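PDB 4XDY: ketol-acid reductoisomerase (NAD(+)) from uncultured archaeon GZfos26G2, which catalyses the magnesium-dependent alkyl migration and NADH-linked reduction of (S)-2-acetolactate to (R)-2,3-dihydroxy-isovalerate in branched-chain amino acid biosynthesis. Local coordinates for residues P123-A136 against V151-A165. Sequence-based numbering, arbitrary orientation.
Sequences PPEDVDVIMVAPKA and VPGLVAVKQNPSGEA. With NAI (1,4-dihydronicotinamide adenine dinucleotide), chain E.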
loop_
_atom_site.group_PDB
_atom_site.type_symbol
_atom_site.label_atom_id
_atom_site.label_comp_id
_atom_site.label_asym_id
_atom_site.label_seq_id
_atom_site.Cartn_x
_atom_site.Cartn_y
_atom_site.Cartn_z
ATOM N N PRO A 123 -24.115 -28.326 5.377
ATOM C CA PRO A 123 -23.313 -29.539 5.664
ATOM C C PRO A 123 -24.166 -30.553 6.465
ATOM O O PRO A 123 -25.166 -30.203 6.963
ATOM C CB PRO A 123 -22.115 -29.020 6.455
ATOM C CG PRO A 123 -22.156 -27.534 6.206
ATOM C CD PRO A 123 -23.642 -27.194 6.148
ATOM N N PRO A 124 -23.836 -31.818 6.384
ATOM C CA PRO A 124 -24.516 -32.724 7.340
ATOM C C PRO A 124 -24.270 -32.335 8.818
ATOM O O PRO A 124 -23.193 -31.768 9.182
ATOM C CB PRO A 124 -23.919 -34.105 6.992
ATOM C CG PRO A 124 -22.631 -33.841 6.361
ATOM C CD PRO A 124 -22.663 -32.433 5.749
ATOM N N GLU A 125 -25.191 -32.751 9.667
ATOM C CA GLU A 125 -25.164 -32.465 11.089
ATOM C C GLU A 125 -23.956 -33.105 11.789
ATOM O O GLU A 125 -23.461 -32.575 12.783
ATOM C CB GLU A 125 -26.516 -32.751 11.735
ATOM C CG GLU A 125 -26.910 -34.234 11.739
ATOM C CD GLU A 125 -26.259 -35.024 12.904
ATOM O OE1 GLU A 125 -26.177 -36.277 12.790
ATOM O OE2 GLU A 125 -25.809 -34.375 13.881
ATOM N N ASP A 126 -23.416 -34.192 11.254
ATOM C CA ASP A 126 -22.414 -34.963 11.999
ATOM C C ASP A 126 -21.005 -34.698 11.607
ATOM O O ASP A 126 -20.109 -35.462 11.927
ATOM C CB ASP A 126 -22.774 -36.481 11.934
ATOM C CG ASP A 126 -22.776 -37.024 10.507
ATOM O OD1 ASP A 126 -22.487 -36.280 9.537
ATOM O OD2 ASP A 126 -23.022 -38.219 10.357
ATOM N N VAL A 127 -20.749 -33.596 10.885
ATOM C CA VAL A 127 -19.377 -33.159 10.604
ATOM C C VAL A 127 -19.073 -31.835 11.264
ATOM O O VAL A 127 -19.950 -31.016 11.448
ATOM C CB VAL A 127 -19.057 -33.055 9.026
ATOM C CG1 VAL A 127 -19.340 -34.392 8.357
ATOM C CG2 VAL A 127 -19.863 -31.940 8.415
ATOM N N ASP A 128 -17.831 -31.637 11.622
ATOM C CA ASP A 128 -17.457 -30.369 12.175
ATOM C C ASP A 128 -17.463 -29.378 10.948
ATOM O O ASP A 128 -17.115 -29.786 9.804
ATOM C CB ASP A 128 -16.119 -30.407 12.756
ATOM C CG ASP A 128 -16.003 -31.246 14.115
ATOM O OD1 ASP A 128 -16.998 -31.364 14.800
ATOM O OD2 ASP A 128 -14.845 -31.588 14.424
ATOM N N VAL A 129 -17.720 -28.113 11.250
ATOM C CA VAL A 129 -17.709 -27.054 10.200
ATOM C C VAL A 129 -16.953 -25.854 10.756
ATOM O O VAL A 129 -17.379 -25.237 11.779
ATOM C CB VAL A 129 -19.109 -26.668 9.727
ATOM C CG1 VAL A 129 -19.058 -25.553 8.615
ATOM C CG2 VAL A 129 -19.852 -27.840 9.205
ATOM N N ILE A 130 -15.810 -25.587 10.146
ATOM C CA ILE A 130 -14.872 -24.623 10.620
ATOM C C ILE A 130 -14.445 -23.658 9.514
ATOM O O ILE A 130 -14.576 -23.973 8.329
ATOM C CB ILE A 130 -13.659 -25.264 11.284
ATOM C CG1 ILE A 130 -12.992 -26.212 10.329
ATOM C CG2 ILE A 130 -14.153 -26.011 12.549
ATOM C CD1 ILE A 130 -11.658 -26.650 10.806
ATOM N N MET A 131 -13.838 -22.558 9.930
ATOM C CA MET A 131 -13.273 -21.591 9.001
ATOM C C MET A 131 -11.996 -21.032 9.540
ATOM O O MET A 131 -11.911 -20.623 10.728
ATOM C CB MET A 131 -14.266 -20.419 8.708
ATOM C CG MET A 131 -13.470 -19.439 7.915
ATOM S SD MET A 131 -14.563 -18.355 7.126
ATOM C CE MET A 131 -14.994 -17.614 8.386
ATOM N N VAL A 132 -10.961 -21.039 8.709
ATOM C CA VAL A 132 -9.716 -20.340 8.954
ATOM C C VAL A 132 -9.501 -19.312 7.830
ATOM O O VAL A 132 -9.148 -19.692 6.687
ATOM C CB VAL A 132 -8.535 -21.295 9.148
ATOM C CG1 VAL A 132 -8.834 -22.221 10.367
ATOM C CG2 VAL A 132 -8.278 -22.218 7.913
ATOM N N ALA A 133 -9.810 -18.064 8.128
ATOM C CA ALA A 133 -9.866 -17.010 7.087
ATOM C C ALA A 133 -8.719 -16.069 7.192
ATOM O O ALA A 133 -8.689 -15.285 8.144
ATOM C CB ALA A 133 -11.165 -16.258 7.195
ATOM N N PRO A 134 -7.733 -16.096 6.226
ATOM C CA PRO A 134 -6.598 -15.198 6.344
ATOM C C PRO A 134 -7.034 -13.833 5.829
ATOM O O PRO A 134 -7.672 -13.784 4.791
ATOM C CB PRO A 134 -5.522 -15.840 5.421
ATOM C CG PRO A 134 -6.337 -16.576 4.403
ATOM C CD PRO A 134 -7.651 -16.912 5.000
ATOM N N LYS A 135 -6.585 -12.751 6.476
ATOM C CA LYS A 135 -6.841 -11.380 6.060
ATOM C C LYS A 135 -5.658 -10.970 5.164
ATOM O O LYS A 135 -4.775 -10.142 5.519
ATOM C CB LYS A 135 -7.005 -10.466 7.310
ATOM C CG LYS A 135 -8.113 -10.879 8.250
ATOM C CD LYS A 135 -9.514 -10.766 7.666
ATOM C CE LYS A 135 -10.112 -12.027 7.036
ATOM N NZ LYS A 135 -11.498 -11.909 6.385
ATOM N N ALA A 136 -5.550 -11.674 4.004
ATOM C CA ALA A 136 -4.403 -11.542 3.152
ATOM C C ALA A 136 -4.631 -12.223 1.813
ATOM O O ALA A 136 -5.226 -13.304 1.740
ATOM C CB ALA A 136 -3.190 -12.166 3.771
ATOM N N VAL A 151 0.242 -13.829 8.490
ATOM C CA VAL A 151 -0.838 -12.837 8.205
ATOM C C VAL A 151 -1.878 -13.003 9.263
ATOM O O VAL A 151 -2.086 -14.149 9.766
ATOM C CB VAL A 151 -1.415 -12.975 6.773
ATOM C CG1 VAL A 151 -0.302 -12.640 5.802
ATOM C CG2 VAL A 151 -1.975 -14.354 6.604
ATOM N N PRO A 152 -2.627 -11.930 9.533
ATOM C CA PRO A 152 -3.734 -12.057 10.494
ATOM C C PRO A 152 -4.833 -13.006 9.996
ATOM O O PRO A 152 -5.005 -13.213 8.803
ATOM C CB PRO A 152 -4.294 -10.624 10.635
ATOM C CG PRO A 152 -3.200 -9.725 10.165
ATOM C CD PRO A 152 -2.504 -10.528 9.064
ATOM N N GLY A 153 -5.525 -13.631 10.933
ATOM C CA GLY A 153 -6.645 -14.523 10.616
ATOM C C GLY A 153 -7.855 -14.492 11.512
ATOM O O GLY A 153 -7.786 -14.035 12.666
ATOM N N LEU A 154 -8.956 -14.976 10.986
ATOM C CA LEU A 154 -10.229 -15.068 11.680
ATOM C C LEU A 154 -10.597 -16.542 11.720
ATOM O O LEU A 154 -10.500 -17.279 10.679
ATOM C CB LEU A 154 -11.333 -14.281 10.940
ATOM C CG LEU A 154 -11.467 -12.816 11.367
ATOM C CD1 LEU A 154 -10.238 -11.999 11.410
ATOM C CD2 LEU A 154 -12.518 -12.111 10.480
ATOM N N VAL A 155 -11.011 -17.015 12.910
ATOM C CA VAL A 155 -11.353 -18.406 13.080
ATOM C C VAL A 155 -12.765 -18.537 13.615
ATOM O O VAL A 155 -13.118 -17.923 14.614
ATOM C CB VAL A 155 -10.338 -19.118 13.995
ATOM C CG1 VAL A 155 -10.801 -20.529 14.347
ATOM C CG2 VAL A 155 -8.987 -19.146 13.371
ATOM N N ALA A 156 -13.599 -19.295 12.919
ATOM C CA ALA A 156 -14.958 -19.520 13.283
ATOM C C ALA A 156 -15.306 -21.028 13.317
ATOM O O ALA A 156 -14.709 -21.818 12.605
ATOM C CB ALA A 156 -15.916 -18.838 12.372
ATOM N N VAL A 157 -16.310 -21.355 14.125
ATOM C CA VAL A 157 -16.849 -22.709 14.230
ATOM C C VAL A 157 -18.330 -22.672 14.130
ATOM O O VAL A 157 -19.021 -22.028 14.925
ATOM C CB VAL A 157 -16.415 -23.401 15.571
ATOM C CG1 VAL A 157 -17.013 -24.804 15.591
ATOM C CG2 VAL A 157 -14.934 -23.435 15.699
ATOM N N LYS A 158 -18.871 -23.379 13.155
ATOM C CA LYS A 158 -20.305 -23.368 12.925
ATOM C C LYS A 158 -20.913 -24.655 13.547
ATOM O O LYS A 158 -22.022 -24.596 14.000
ATOM C CB LYS A 158 -20.578 -23.429 11.433
ATOM C CG LYS A 158 -22.058 -23.557 11.015
ATOM C CD LYS A 158 -22.704 -22.224 11.363
ATOM C CE LYS A 158 -24.102 -21.973 10.863
ATOM N NZ LYS A 158 -24.247 -20.514 11.204
ATOM N N GLN A 159 -20.176 -25.777 13.461
ATOM C CA GLN A 159 -20.656 -27.103 14.005
ATOM C C GLN A 159 -19.467 -27.808 14.679
ATOM O O GLN A 159 -18.342 -27.821 14.169
ATOM C CB GLN A 159 -21.176 -28.035 12.906
ATOM C CG GLN A 159 -22.363 -27.518 12.153
ATOM C CD GLN A 159 -23.018 -28.460 11.209
ATOM O OE1 GLN A 159 -23.977 -28.049 10.582
ATOM N NE2 GLN A 159 -22.442 -29.620 10.955
ATOM N N ASN A 160 -19.749 -28.452 15.824
ATOM C CA ASN A 160 -18.676 -29.054 16.635
ATOM C C ASN A 160 -19.150 -30.443 17.199
ATOM O O ASN A 160 -18.943 -30.744 18.427
ATOM C CB ASN A 160 -18.361 -28.119 17.788
ATOM C CG ASN A 160 -17.262 -28.632 18.671
ATOM O OD1 ASN A 160 -16.337 -29.329 18.243
ATOM N ND2 ASN A 160 -17.378 -28.288 19.950
ATOM N N PRO A 161 -19.678 -31.297 16.330
ATOM C CA PRO A 161 -20.110 -32.604 16.884
ATOM C C PRO A 161 -18.988 -33.528 17.387
ATOM O O PRO A 161 -19.284 -34.451 18.189
ATOM C CB PRO A 161 -20.882 -33.238 15.726
ATOM C CG PRO A 161 -20.275 -32.622 14.500
ATOM C CD PRO A 161 -20.100 -31.195 14.927
ATOM N N SER A 162 -17.756 -33.266 16.986
ATOM C CA SER A 162 -16.631 -34.048 17.446
ATOM C C SER A 162 -16.078 -33.533 18.756
ATOM O O SER A 162 -15.181 -34.146 19.327
ATOM C CB SER A 162 -15.510 -34.114 16.394
ATOM O OG SER A 162 -14.666 -32.983 16.543
ATOM N N GLY A 163 -16.462 -32.323 19.117
ATOM C CA GLY A 163 -15.804 -31.524 20.166
ATOM C C GLY A 163 -14.504 -30.879 19.900
ATOM O O GLY A 163 -14.078 -30.003 20.679
ATOM N N GLU A 164 -13.843 -31.273 18.820
ATOM C CA GLU A 164 -12.510 -30.822 18.555
ATOM C C GLU A 164 -12.458 -29.770 17.371
ATOM O O GLU A 164 -11.348 -29.406 16.954
ATOM C CB GLU A 164 -11.673 -31.987 18.104
ATOM C CG GLU A 164 -11.499 -33.037 19.234
ATOM C CD GLU A 164 -10.588 -34.198 18.836
ATOM O OE1 GLU A 164 -10.531 -34.588 17.675
ATOM O OE2 GLU A 164 -9.888 -34.739 19.730
ATOM N N ALA A 165 -13.611 -29.267 16.961
ATOM C CA ALA A 165 -13.641 -28.348 15.784
ATOM C C ALA A 165 -12.771 -27.131 16.001
ATOM O O ALA A 165 -11.909 -26.793 15.155
ATOM C CB ALA A 165 -15.052 -27.945 15.537
HETATM P PA NAI E . -9.014 -19.701 -7.048
HETATM O O1A NAI E . -9.940 -18.809 -7.888
HETATM O O2A NAI E . -7.571 -19.440 -7.022
HETATM O O5B NAI E . -9.445 -21.211 -7.411
HETATM C C5B NAI E . -8.682 -22.331 -6.875
HETATM C C4B NAI E . -8.531 -23.404 -7.997
HETATM O O4B NAI E . -9.847 -23.896 -8.222
HETATM C C3B NAI E . -8.032 -22.945 -9.393
HETATM O O3B NAI E . -6.618 -22.768 -9.311
HETATM C C2B NAI E . -8.524 -24.063 -10.288
HETATM O O2B NAI E . -7.524 -25.083 -10.324
HETATM C C1B NAI E . -9.780 -24.544 -9.518
HETATM N N9A NAI E . -10.996 -24.214 -10.243
HETATM C C8A NAI E . -11.249 -22.954 -10.797
HETATM N N7A NAI E . -12.433 -22.976 -11.394
HETATM C C5A NAI E . -12.919 -24.237 -11.260
HETATM C C6A NAI E . -14.114 -24.930 -11.706
HETATM N N6A NAI E . -15.057 -24.314 -12.432
HETATM N N1A NAI E . -14.319 -26.225 -11.346
HETATM C C2A NAI E . -13.385 -26.894 -10.638
HETATM N N3A NAI E . -12.266 -26.357 -10.185
HETATM C C4A NAI E . -11.975 -25.037 -10.482
HETATM O O3 NAI E . -9.612 -19.626 -5.469
HETATM P PN NAI E . -9.051 -18.533 -4.346
HETATM O O1N NAI E . -9.133 -17.125 -4.903
HETATM O O2N NAI E . -7.755 -19.055 -3.891
HETATM O O5D NAI E . -10.283 -18.663 -3.361
HETATM C C5D NAI E . -10.369 -19.844 -2.494
HETATM C C4D NAI E . -11.222 -19.540 -1.210
HETATM O O4D NAI E . -10.366 -18.667 -0.445
HETATM C C3D NAI E . -12.500 -18.752 -1.427
HETATM O O3D NAI E . -13.487 -19.149 -0.468
HETATM C C2D NAI E . -12.124 -17.269 -1.198
HETATM O O2D NAI E . -13.187 -16.388 -0.845
HETATM C C1D NAI E . -11.099 -17.431 -0.096
HETATM N N1N NAI E . -10.088 -16.385 0.099
HETATM C C2N NAI E . -9.306 -16.043 -0.947
HETATM C C3N NAI E . -8.343 -15.107 -0.816
HETATM C C7N NAI E . -7.466 -14.846 -1.916
HETATM O O7N NAI E . -7.686 -15.075 -3.146
HETATM N N7N NAI E . -6.246 -14.550 -1.542
HETATM C C4N NAI E . -8.155 -14.493 0.483
HETATM C C5N NAI E . -8.863 -15.062 1.588
HETATM C C6N NAI E . -9.838 -15.976 1.340
#
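Gln159 spends both N-H groups of its carboxamide on the turn before strand 128-134: NE2 lies 2.9 Å from Pro124 O and 2.9 Å from Val127 O. Both acceptors lie in or near the amide plane, which fixes the flip of the group and ties together the two ends of the type I turn 124-127. With CG anti to the carbonyl carbon (chi1 -62°) and the chain extended beyond it, the side chain reaches the turn across Val129, whose CG2 is 3.6 Å from NE2. Cut back to alanine, the residue would lose the carboxamide, and both carbonyls would probably be left without their shared donor, the turn less firmly held against the sheet.

Asp128 grips the next turn, 160-163, with two oxygens: OD1 takes Ser162 N at 3.0 Å, 19° out of the carboxylate plane, while OD2 uses its syn lone pair toward Ser162 OG. That hydroxyl also accepts from Glu164 N in an ST turn, just ahead of helix 165-175.

Next to Asp128 the register slips: Lys158 and Gln159 both face Val129, a classic beta bulge; Val129 O receives Lys158 N at 2.8 Å and, weakly, Gln159 N. Beyond it the strands run antiparallel (167° between their axes) as far as Pro134 and Gly153. On the way Leu154 CD1 meets the bent chain of Lys135 at CG, 4.0 Å away. Lys135 NZ forms salt bridges with Glu194 and Glu191 and a hydrogen bond with Asp195, a magnesium ligand.

In the Rossmann domain, strand 128-134 lies between parallel strand 107-110 and antiparallel strand 153-157; Met131, Ala133 and Leu154 pack on helix 188-203, Ile130, Val132 and Val155 on helix 165-175.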